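PDB 6JSA: hypothetical membrane protein from Corynebacterium glutamicum, which binds heme through this C-terminal domain of HtaA and probably passes it on within the heme uptake machinery of Corynebacteria. Local coordinates for residues 9-15 with 156-162; 57-63 with 83-89. All coordinates share one frame. Where two conformers were deposited one is given. Residue numbers count along the deposited sequence, not the author numbering.

Interaction 1. Residues 9-15 with 156-162; sequences SAQWGVK and LDPISFS
Trp-12, chi1 t and chi2 near 46°, lays its indole along segment 156-162: Trp-12 CZ2 lies 3.9 Å from Leu-156 CD1, Trp-12 CD1 3.8 Å from Ile-159 CB, and at the ring edge Trp-12 NE1 donates to Asp-157 O at 2.9 Å. Strand 9-12, which Trp-12 ends, runs antiparallel to 159-162 (axes 4.6 Å apart, 168°), pairing first strand 3-12 with last strand 159-165 in this HtaA domain's curled antiparallel sheet. Ser-9/Ser-162 and Gln-11/Ser-160 are hydrogen-bonded pairs: Ser-9 N to Ser-162 O, Ser-162 N to Ser-9 O and Gln-11 N to Ser-160 O are 2.9 Å, Ser-160 N to Gln-11 O 3.1 Å. Ala-10/Phe-161 is non-hydrogen-bonded, CB to CB 4.1 Å, on the inward face with Trp-12 and Ile-159. On the other face Gln-11 (m, p) accepts at OE1 from Ser-160 OG, 2.7 Å. The pairing then opens, water 1 bridging Gly-13 N (2.9 Å) and Pro-158 O (2.7 Å), and closes again where Asp-157 N donates to Val-14 O (positive phi) at 2.9 Å. Asp-157 OD1 takes Ala-16's amide; Lys-15, N-cap of helix 16-23, reaches heme-site Ser-17. Strand pairing thus yields to indole-to-carbonyl, water-bridged and isolated backbone bonds near the heme pocket.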
ATOM      1  N   SER A   9     -11.273   1.515   5.937  1.00  7.97           N
ATOM      2  CA  SER A   9     -10.417   0.358   6.120  0.60  8.91           C
ATOM      3  C   SER A   9      -9.890  -0.053   4.757  1.00  8.12           C
ATOM      4  O   SER A   9     -10.537   0.164   3.729  1.00  9.90           O
ATOM      5  CB  SER A   9     -11.165  -0.816   6.758  0.60 10.74           C
ATOM      6  OG  SER A   9     -12.168  -1.291   5.886  0.60 12.00           O
ATOM      7  N   ALA A  10      -8.690  -0.616   4.747  1.00  8.13           N
ATOM      8  CA  ALA A  10      -8.104  -1.110   3.515  1.00  8.29           C
ATOM      9  C   ALA A  10      -7.406  -2.423   3.806  1.00  7.13           C
ATOM     10  O   ALA A  10      -6.961  -2.679   4.933  1.00  7.99           O
ATOM     11  CB  ALA A  10      -7.130  -0.110   2.877  1.00  9.75           C
ATOM     12  N   GLN A  11      -7.301  -3.242   2.764  1.00  7.54           N
ATOM     13  CA  GLN A  11      -6.664  -4.547   2.829  1.00  7.96           C
ATOM     14  C   GLN A  11      -5.691  -4.643   1.667  1.00  7.01           C
ATOM     15  O   GLN A  11      -6.080  -4.445   0.507  1.00  7.84           O
ATOM     16  CB  GLN A  11      -7.708  -5.664   2.752  1.00  9.75           C
ATOM     17  CG  GLN A  11      -8.798  -5.560   3.824  1.00 11.61           C
ATOM     18  CD  GLN A  11      -9.892  -4.551   3.471  1.00 13.75           C
ATOM     19  OE1 GLN A  11     -10.327  -4.464   2.321  1.00 16.16           O
ATOM     20  NE2 GLN A  11     -10.328  -3.776   4.461  1.00 14.54           N
ATOM     21  N   TRP A  12      -4.423  -4.915   1.974  1.00  7.24           N
ATOM     22  CA  TRP A  12      -3.389  -5.012   0.944  1.00  7.05           C
ATOM     23  C   TRP A  12      -2.275  -5.894   1.473  1.00  7.04           C
ATOM     24  O   TRP A  12      -1.703  -5.595   2.526  1.00  7.36           O
ATOM     25  CB  TRP A  12      -2.838  -3.634   0.601  1.00  7.67           C
ATOM     26  CG  TRP A  12      -1.869  -3.642  -0.554  1.00  7.46           C
ATOM     27  CD1 TRP A  12      -2.019  -4.286  -1.757  1.00  8.22           C
ATOM     28  CD2 TRP A  12      -0.622  -2.940  -0.634  1.00  7.68           C
ATOM     29  NE1 TRP A  12      -0.939  -4.037  -2.566  1.00  8.53           N
ATOM     30  CE2 TRP A  12      -0.064  -3.218  -1.903  1.00  7.57           C
ATOM     31  CE3 TRP A  12       0.088  -2.117   0.249  1.00  8.92           C
ATOM     32  CZ2 TRP A  12       1.165  -2.699  -2.313  1.00  8.88           C
ATOM     33  CZ3 TRP A  12       1.318  -1.603  -0.160  1.00  9.91           C
ATOM     34  CH2 TRP A  12       1.837  -1.896  -1.431  1.00 10.39           C
ATOM     35  N   GLY A  13      -1.959  -6.964   0.749  1.00  7.03           N
ATOM     36  CA  GLY A  13      -0.875  -7.817   1.182  1.00  7.17           C
ATOM     37  C   GLY A  13       0.513  -7.419   0.727  1.00  7.12           C
ATOM     38  O   GLY A  13       1.467  -8.141   1.033  1.00  7.23           O
ATOM     39  N   VAL A  14       0.654  -6.285   0.042  1.00  6.76           N
ATOM     40  CA  VAL A  14       1.880  -5.868  -0.635  1.00  7.42           C
ATOM     41  C   VAL A  14       2.103  -6.782  -1.832  1.00  7.88           C
ATOM     42  O   VAL A  14       1.808  -6.398  -2.969  1.00  8.22           O
ATOM     43  CB  VAL A  14       3.108  -5.747   0.290  1.00  7.86           C
ATOM     44  CG1 VAL A  14       4.299  -5.241  -0.507  1.00  8.73           C
ATOM     45  CG2 VAL A  14       2.795  -4.789   1.444  1.00  8.76           C
ATOM     46  N   LYS A  15       2.587  -8.000  -1.591  1.00  7.78           N
ATOM     47  CA  LYS A  15       2.608  -9.029  -2.627  1.00  8.06           C
ATOM     48  C   LYS A  15       2.700 -10.375  -1.929  1.00  8.11           C
ATOM     49  O   LYS A  15       3.575 -10.565  -1.079  1.00  8.72           O
ATOM     50  CB  LYS A  15       3.795  -8.848  -3.582  1.00  9.03           C
ATOM     51  CG  LYS A  15       3.709  -9.701  -4.847  1.00 10.33           C
ATOM     52  CD  LYS A  15       4.876  -9.400  -5.768  1.00 10.58           C
ATOM     53  CE  LYS A  15       4.790 -10.079  -7.139  1.00 11.93           C
ATOM     54  NZ  LYS A  15       4.289 -11.472  -7.151  1.00 11.57           N
ATOM     55  N   LEU A 156       1.510  -6.095  -8.200  1.00 10.49           N
ATOM     56  CA  LEU A 156       1.584  -6.430  -6.788  1.00 10.17           C
ATOM     57  C   LEU A 156       0.259  -7.078  -6.381  1.00  9.04           C
ATOM     58  O   LEU A 156      -0.589  -7.372  -7.226  1.00 10.14           O
ATOM     59  CB  LEU A 156       1.912  -5.181  -5.975  1.00 10.28           C
ATOM     60  CG  LEU A 156       3.216  -4.462  -6.339  1.00 11.44           C
ATOM     61  CD1 LEU A 156       3.446  -3.306  -5.372  1.00 12.39           C
ATOM     62  CD2 LEU A 156       4.420  -5.418  -6.364  1.00 12.29           C
ATOM     63  N   ASP A 157       0.054  -7.319  -5.086  1.00  8.43           N
ATOM     64  CA  ASP A 157      -1.269  -7.724  -4.642  1.00  9.34           C
ATOM     65  C   ASP A 157      -2.261  -6.608  -4.957  1.00  9.67           C
ATOM     66  O   ASP A 157      -1.918  -5.423  -4.890  1.00  9.35           O
ATOM     67  CB  ASP A 157      -1.290  -7.900  -3.124  1.00  9.13           C
ATOM     68  CG  ASP A 157      -0.783  -9.251  -2.647  1.00  9.67           C
ATOM     69  OD1 ASP A 157      -0.516 -10.157  -3.460  1.00  9.72           O
ATOM     70  OD2 ASP A 157      -0.652  -9.397  -1.410  1.00  9.83           O
ATOM     71  N   PRO A 158      -3.504  -6.949  -5.270  1.00  9.93           N
ATOM     72  CA  PRO A 158      -4.534  -5.914  -5.417  1.00 10.10           C
ATOM     73  C   PRO A 158      -4.870  -5.317  -4.057  1.00  9.40           C
ATOM     74  O   PRO A 158      -4.663  -5.927  -3.002  1.00  9.47           O
ATOM     75  CB  PRO A 158      -5.726  -6.692  -5.981  1.00 11.91           C
ATOM     76  CG  PRO A 158      -5.556  -8.064  -5.406  1.00 12.49           C
ATOM     77  CD  PRO A 158      -4.064  -8.307  -5.401  1.00 11.13           C
ATOM     78  N   ILE A 159      -5.388  -4.094  -4.080  1.00  9.68           N
ATOM     79  CA  ILE A 159      -5.777  -3.394  -2.860  1.00  9.31           C
ATOM     80  C   ILE A 159      -7.281  -3.160  -2.873  1.00  9.17           C
ATOM     81  O   ILE A 159      -7.868  -2.875  -3.923  1.00 11.29           O
ATOM     82  CB  ILE A 159      -4.998  -2.071  -2.671  1.00  9.44           C
ATOM     83  CG1 ILE A 159      -5.324  -1.438  -1.314  1.00  9.51           C
ATOM     84  CG2 ILE A 159      -5.234  -1.096  -3.826  1.00 10.77           C
ATOM     85  CD1 ILE A 159      -4.309  -0.398  -0.867  1.00 10.96           C
ATOM     86  N   SER A 160      -7.913  -3.304  -1.707  1.00  8.33           N
ATOM     87  CA  SER A 160      -9.325  -2.993  -1.560  0.66  9.24           C
ATOM     88  C   SER A 160      -9.517  -2.059  -0.378  1.00  8.70           C
ATOM     89  O   SER A 160      -8.704  -2.017   0.550  1.00  8.79           O
ATOM     90  CB  SER A 160     -10.183  -4.247  -1.373  0.66 10.98           C
ATOM     91  OG  SER A 160      -9.725  -5.013  -0.280  0.66 12.10           O
ATOM     92  N   PHE A 161     -10.600  -1.291  -0.434  1.00  8.39           N
ATOM     93  CA  PHE A 161     -10.922  -0.390   0.662  1.00  8.89           C
ATOM     94  C   PHE A 161     -12.429  -0.227   0.751  1.00  8.70           C
ATOM     95  O   PHE A 161     -13.163  -0.427  -0.222  1.00  8.98           O
ATOM     96  CB  PHE A 161     -10.260   0.992   0.517  1.00  9.63           C
ATOM     97  CG  PHE A 161     -10.980   1.911  -0.433  1.00  9.96           C
ATOM     98  CD1 PHE A 161     -10.742   1.846  -1.799  1.00 10.57           C
ATOM     99  CD2 PHE A 161     -11.893   2.844   0.043  1.00 11.33           C
ATOM    100  CE1 PHE A 161     -11.414   2.684  -2.676  1.00 11.10           C
ATOM    101  CE2 PHE A 161     -12.574   3.681  -0.836  1.00 12.01           C
ATOM    102  CZ  PHE A 161     -12.330   3.606  -2.193  1.00 11.86           C
ATOM    103  N   SER A 162     -12.872   0.185   1.928  1.00  9.39           N
ATOM    104  CA  SER A 162     -14.234   0.641   2.112  1.00 10.94           C
ATOM    105  C   SER A 162     -14.209   1.791   3.101  1.00 10.86           C
ATOM    106  O   SER A 162     -13.359   1.841   3.991  1.00 11.83           O
ATOM    107  CB  SER A 162     -15.143  -0.494   2.581  1.00 14.56           C
ATOM    108  OG  SER A 162     -14.725  -1.004   3.825  1.00 19.02           O
TER
HETATM  109  O   HOH W   1      -4.075  -7.760  -1.096  1.00  8.58           O

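Interaction 2. Residues 57-63 with 83-89; sequences KTGSINF and IEISFNG
Ser-60 OG donates to Glu-84 OE2 at 2.8 Å, with Glu-84 extended (t, t) and its OE1 in a salt bridge with Arg-112. Beneath this polar face, strands 58-62 and 83-88 are antiparallel, axes 4.6 Å apart at 173°. Gly-59/Phe-87 and Ile-61/Ile-85 are hydrogen-bonded pairs: Gly-59 N to Phe-87 O 3.0 Å, Phe-87 N to Gly-59 O 2.9 Å, Ile-61 N to Ile-85 O 2.8 Å, Ile-85 N to Ile-61 O 2.9 Å. Gly-89 N to Lys-57 O (2.8 Å) and Phe-63 N to Ile-83 O (2.9 Å) extend the pairing. On the inward, apolar face of Ile-61, Ile-85 and Phe-87, Phe-87, chi1 p, folds over Gly-59, whose CA sits 3.9 Å from the ring centroid in a CH-pi contact; a CB there would clash. Phe-63 CD2 meets Ile-83 CG1 at 3.9 Å. This is plain two-faced antiparallel pairing, away from the heme site. Lys-57 and Thr-58 form a G1 beta bulge facing Asp-53. Strand 58-62 lies between 42-53 and 76-88, its Ile-61 packing on Phe-161 of strand 159-165.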
ATOM      1  N   LYS A  57     -15.936  12.125  -8.701  1.00 16.81           N
ATOM      2  CA  LYS A  57     -15.346  10.805  -8.466  1.00 16.34           C
ATOM      3  C   LYS A  57     -13.828  10.873  -8.297  1.00 15.38           C
ATOM      4  O   LYS A  57     -13.071  10.170  -8.966  1.00 16.12           O
ATOM      5  CB  LYS A  57     -15.763   9.777  -9.526  1.00 18.02           C
ATOM      6  CG  LYS A  57     -15.732   8.335  -9.009  1.00 19.04           C
ATOM      7  CD  LYS A  57     -16.107   7.315 -10.080  1.00 20.35           C
ATOM      8  CE  LYS A  57     -16.222   5.921  -9.467  1.00 22.12           C
ATOM      9  NZ  LYS A  57     -16.420   4.833 -10.468  1.00 23.40           N
ATOM     10  N   THR A  58     -13.382  11.739  -7.387  1.00 13.83           N
ATOM     11  CA  THR A  58     -11.991  11.782  -6.964  1.00 13.46           C
ATOM     12  C   THR A  58     -11.943  11.660  -5.451  1.00 12.31           C
ATOM     13  O   THR A  58     -12.915  11.955  -4.752  1.00 13.16           O
ATOM     14  CB  THR A  58     -11.282  13.080  -7.371  1.00 15.54           C
ATOM     15  OG1 THR A  58     -11.788  14.171  -6.590  1.00 17.17           O
ATOM     16  CG2 THR A  58     -11.476  13.364  -8.856  1.00 15.97           C
ATOM     17  N   GLY A  59     -10.800  11.237  -4.937  1.00 11.41           N
ATOM     18  CA  GLY A  59     -10.694  11.111  -3.496  1.00 11.25           C
ATOM     19  C   GLY A  59      -9.289  10.751  -3.079  1.00 10.17           C
ATOM     20  O   GLY A  59      -8.440  10.379  -3.900  1.00 10.78           O
ATOM     21  N   SER A  60      -9.062  10.882  -1.776  1.00 10.21           N
ATOM     22  CA  SER A  60      -7.863  10.400  -1.108  1.00 11.39           C
ATOM     23  C   SER A  60      -8.292   9.813   0.222  1.00 11.65           C
ATOM     24  O   SER A  60      -8.974  10.483   1.003  1.00 12.54           O
ATOM     25  CB  SER A  60      -6.868  11.532  -0.860  1.00 14.29           C
ATOM     26  OG  SER A  60      -5.971  11.645  -1.939  1.00 16.82           O
ATOM     27  N   ILE A  61      -7.892   8.570   0.463  1.00 11.59           N
ATOM     28  CA  ILE A  61      -8.198   7.843   1.688  1.00 11.55           C
ATOM     29  C   ILE A  61      -6.859   7.589   2.375  1.00 10.87           C
ATOM     30  O   ILE A  61      -5.998   6.890   1.822  1.00 10.59           O
ATOM     31  CB  ILE A  61      -8.909   6.511   1.393  1.00 13.69           C
ATOM     32  CG1 ILE A  61      -9.954   6.651   0.271  1.00 16.00           C
ATOM     33  CG2 ILE A  61      -9.516   5.947   2.671  1.00 13.58           C
ATOM     34  CD1 ILE A  61     -11.146   7.471   0.655  1.00 16.65           C
ATOM     35  N   ASN A  62      -6.674   8.158   3.564  1.00 12.11           N
ATOM     36  CA  ASN A  62      -5.386   8.155   4.248  1.00 12.85           C
ATOM     37  C   ASN A  62      -5.378   7.194   5.428  1.00 11.45           C
ATOM     38  O   ASN A  62      -6.340   7.139   6.204  1.00 12.40           O
ATOM     39  CB  ASN A  62      -5.056   9.549   4.783  1.00 15.40           C
ATOM     40  CG  ASN A  62      -4.772  10.534   3.688  1.00 20.13           C
ATOM     41  OD1 ASN A  62      -3.690  10.522   3.100  1.00 22.02           O
ATOM     42  ND2 ASN A  62      -5.730  11.407   3.412  1.00 21.82           N
ATOM     43  N   PHE A  63      -4.266   6.472   5.586  1.00  9.49           N
ATOM     44  CA  PHE A  63      -4.125   5.543   6.696  1.00  8.73           C
ATOM     45  C   PHE A  63      -2.814   5.773   7.430  1.00  9.05           C
ATOM     46  O   PHE A  63      -1.779   5.998   6.791  1.00 11.00           O
ATOM     47  CB  PHE A  63      -4.161   4.096   6.192  1.00  8.76           C
ATOM     48  CG  PHE A  63      -5.444   3.750   5.500  1.00  8.46           C
ATOM     49  CD1 PHE A  63      -6.529   3.293   6.229  1.00  8.39           C
ATOM     50  CD2 PHE A  63      -5.585   3.919   4.128  1.00  8.63           C
ATOM     51  CE1 PHE A  63      -7.727   2.994   5.609  1.00  9.22           C
ATOM     52  CE2 PHE A  63      -6.783   3.624   3.505  1.00  9.93           C
ATOM     53  CZ  PHE A  63      -7.851   3.159   4.249  1.00  9.52           C
ATOM     54  N   ILE A  83       0.127   4.699   4.215  1.00  7.21           N
ATOM     55  CA  ILE A  83      -0.394   4.469   2.871  1.00  7.40           C
ATOM     56  C   ILE A  83      -1.590   5.374   2.607  1.00  8.01           C
ATOM     57  O   ILE A  83      -2.328   5.774   3.522  1.00  9.13           O
ATOM     58  CB  ILE A  83      -0.722   2.995   2.568  1.00  9.18           C
ATOM     59  CG1 ILE A  83      -1.987   2.546   3.292  1.00  9.67           C
ATOM     60  CG2 ILE A  83       0.462   2.096   2.863  1.00  9.78           C
ATOM     61  CD1 ILE A  83      -2.602   1.306   2.651  1.00 10.62           C
ATOM     62  N   GLU A  84      -1.776   5.704   1.334  1.00  7.49           N
ATOM     63  CA  GLU A  84      -2.864   6.553   0.877  1.00  8.03           C
ATOM     64  C   GLU A  84      -3.358   5.992  -0.444  1.00  8.16           C
ATOM     65  O   GLU A  84      -2.554   5.694  -1.333  1.00  8.90           O
ATOM     66  CB  GLU A  84      -2.380   7.995   0.678  1.00  9.02           C
ATOM     67  CG  GLU A  84      -3.355   8.891  -0.060  1.00 11.10           C
ATOM     68  CD  GLU A  84      -2.799  10.279  -0.284  1.00 12.94           C
ATOM     69  OE1 GLU A  84      -1.755  10.616   0.325  1.00 14.05           O
ATOM     70  OE2 GLU A  84      -3.402  11.032  -1.078  1.00 14.20           O
ATOM     71  N   ILE A  85      -4.670   5.805  -0.551  1.00  8.25           N
ATOM     72  CA  ILE A  85      -5.322   5.471  -1.810  1.00  9.04           C
ATOM     73  C   ILE A  85      -5.875   6.763  -2.391  1.00  9.33           C
ATOM     74  O   ILE A  85      -6.761   7.389  -1.804  1.00  9.56           O
ATOM     75  CB  ILE A  85      -6.451   4.453  -1.591  1.00  9.61           C
ATOM     76  CG1 ILE A  85      -5.887   3.143  -1.030  1.00 10.16           C
ATOM     77  CG2 ILE A  85      -7.196   4.215  -2.888  1.00 10.40           C
ATOM     78  CD1 ILE A  85      -6.950   2.182  -0.554  1.00 10.71           C
ATOM     79  N   SER A  86      -5.349   7.169  -3.537  1.00  9.94           N
ATOM     80  CA  SER A  86      -5.817   8.345  -4.250  1.00 10.72           C
ATOM     81  C   SER A  86      -6.450   7.879  -5.552  1.00 11.05           C
ATOM     82  O   SER A  86      -5.923   6.981  -6.213  1.00 12.32           O
ATOM     83  CB  SER A  86      -4.638   9.276  -4.533  1.00 13.44           C
ATOM     84  OG  SER A  86      -5.056  10.480  -5.132  1.00 15.21           O
ATOM     85  N   PHE A  87      -7.595   8.460  -5.911  1.00 11.09           N
ATOM     86  CA  PHE A  87      -8.258   8.051  -7.138  1.00 11.66           C
ATOM     87  C   PHE A  87      -8.822   9.253  -7.878  1.00 12.24           C
ATOM     88  O   PHE A  87      -9.215  10.255  -7.280  1.00 12.21           O
ATOM     89  CB  PHE A  87      -9.331   6.958  -6.936  1.00 11.99           C
ATOM     90  CG  PHE A  87     -10.476   7.358  -6.034  1.00 12.56           C
ATOM     91  CD1 PHE A  87     -10.427   7.113  -4.667  1.00 13.70           C
ATOM     92  CD2 PHE A  87     -11.627   7.932  -6.564  1.00 13.19           C
ATOM     93  CE1 PHE A  87     -11.494   7.464  -3.845  1.00 13.62           C
ATOM     94  CE2 PHE A  87     -12.689   8.281  -5.747  1.00 13.49           C
ATOM     95  CZ  PHE A  87     -12.622   8.044  -4.390  1.00 13.61           C
ATOM     96  N   ASN A  88      -8.833   9.124  -9.197  1.00 13.29           N
ATOM     97  CA  ASN A  88      -9.451  10.092 -10.104  0.54 15.02           C
ATOM     98  C   ASN A  88     -10.190   9.237 -11.126  1.00 14.81           C
ATOM     99  O   ASN A  88      -9.554   8.627 -11.992  1.00 15.29           O
ATOM    100  CB  ASN A  88      -8.399  10.956 -10.792  0.54 17.49           C
ATOM    101  CG  ASN A  88      -7.690  11.900  -9.839  0.54 19.72           C
ATOM    102  OD1 ASN A  88      -6.720  11.529  -9.181  0.54 20.29           O
ATOM    103  ND2 ASN A  88      -8.158  13.141  -9.785  0.54 20.74           N
ATOM    104  N   GLY A  89     -11.513   9.179 -11.021  1.00 14.44           N
ATOM    105  CA  GLY A  89     -12.154   8.190 -11.861  1.00 15.37           C
ATOM    106  C   GLY A  89     -11.711   6.802 -11.436  1.00 15.74           C
ATOM    107  O   GLY A  89     -11.363   6.562 -10.277  1.00 17.14           O
TER

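From the N terminus, residues 9-15 run from the end of strand 3-12 to the start of helix 16-23. One partner of strand 3-12 is 42-53; the other, 159-165, comes far later, so interaction 1 closes a loop of 140 residues. Within that span, after strand 42-53, the chain enters 57-63 and returns at 83-89; interaction 2 closes this shorter excursion of 19 residues and lies wholly inside the larger one. The two do not cross. They belong to the same curled antiparallel sheet, centres 13 Å apart, and meet through their apolar faces: Ala-10 CB is 3.6 Å from Phe-63 CZ, and Phe-161 CB is 3.7 Å from Ile-85 CD1. Terminal and internal strand pairs can thus share one hydrophobic interior.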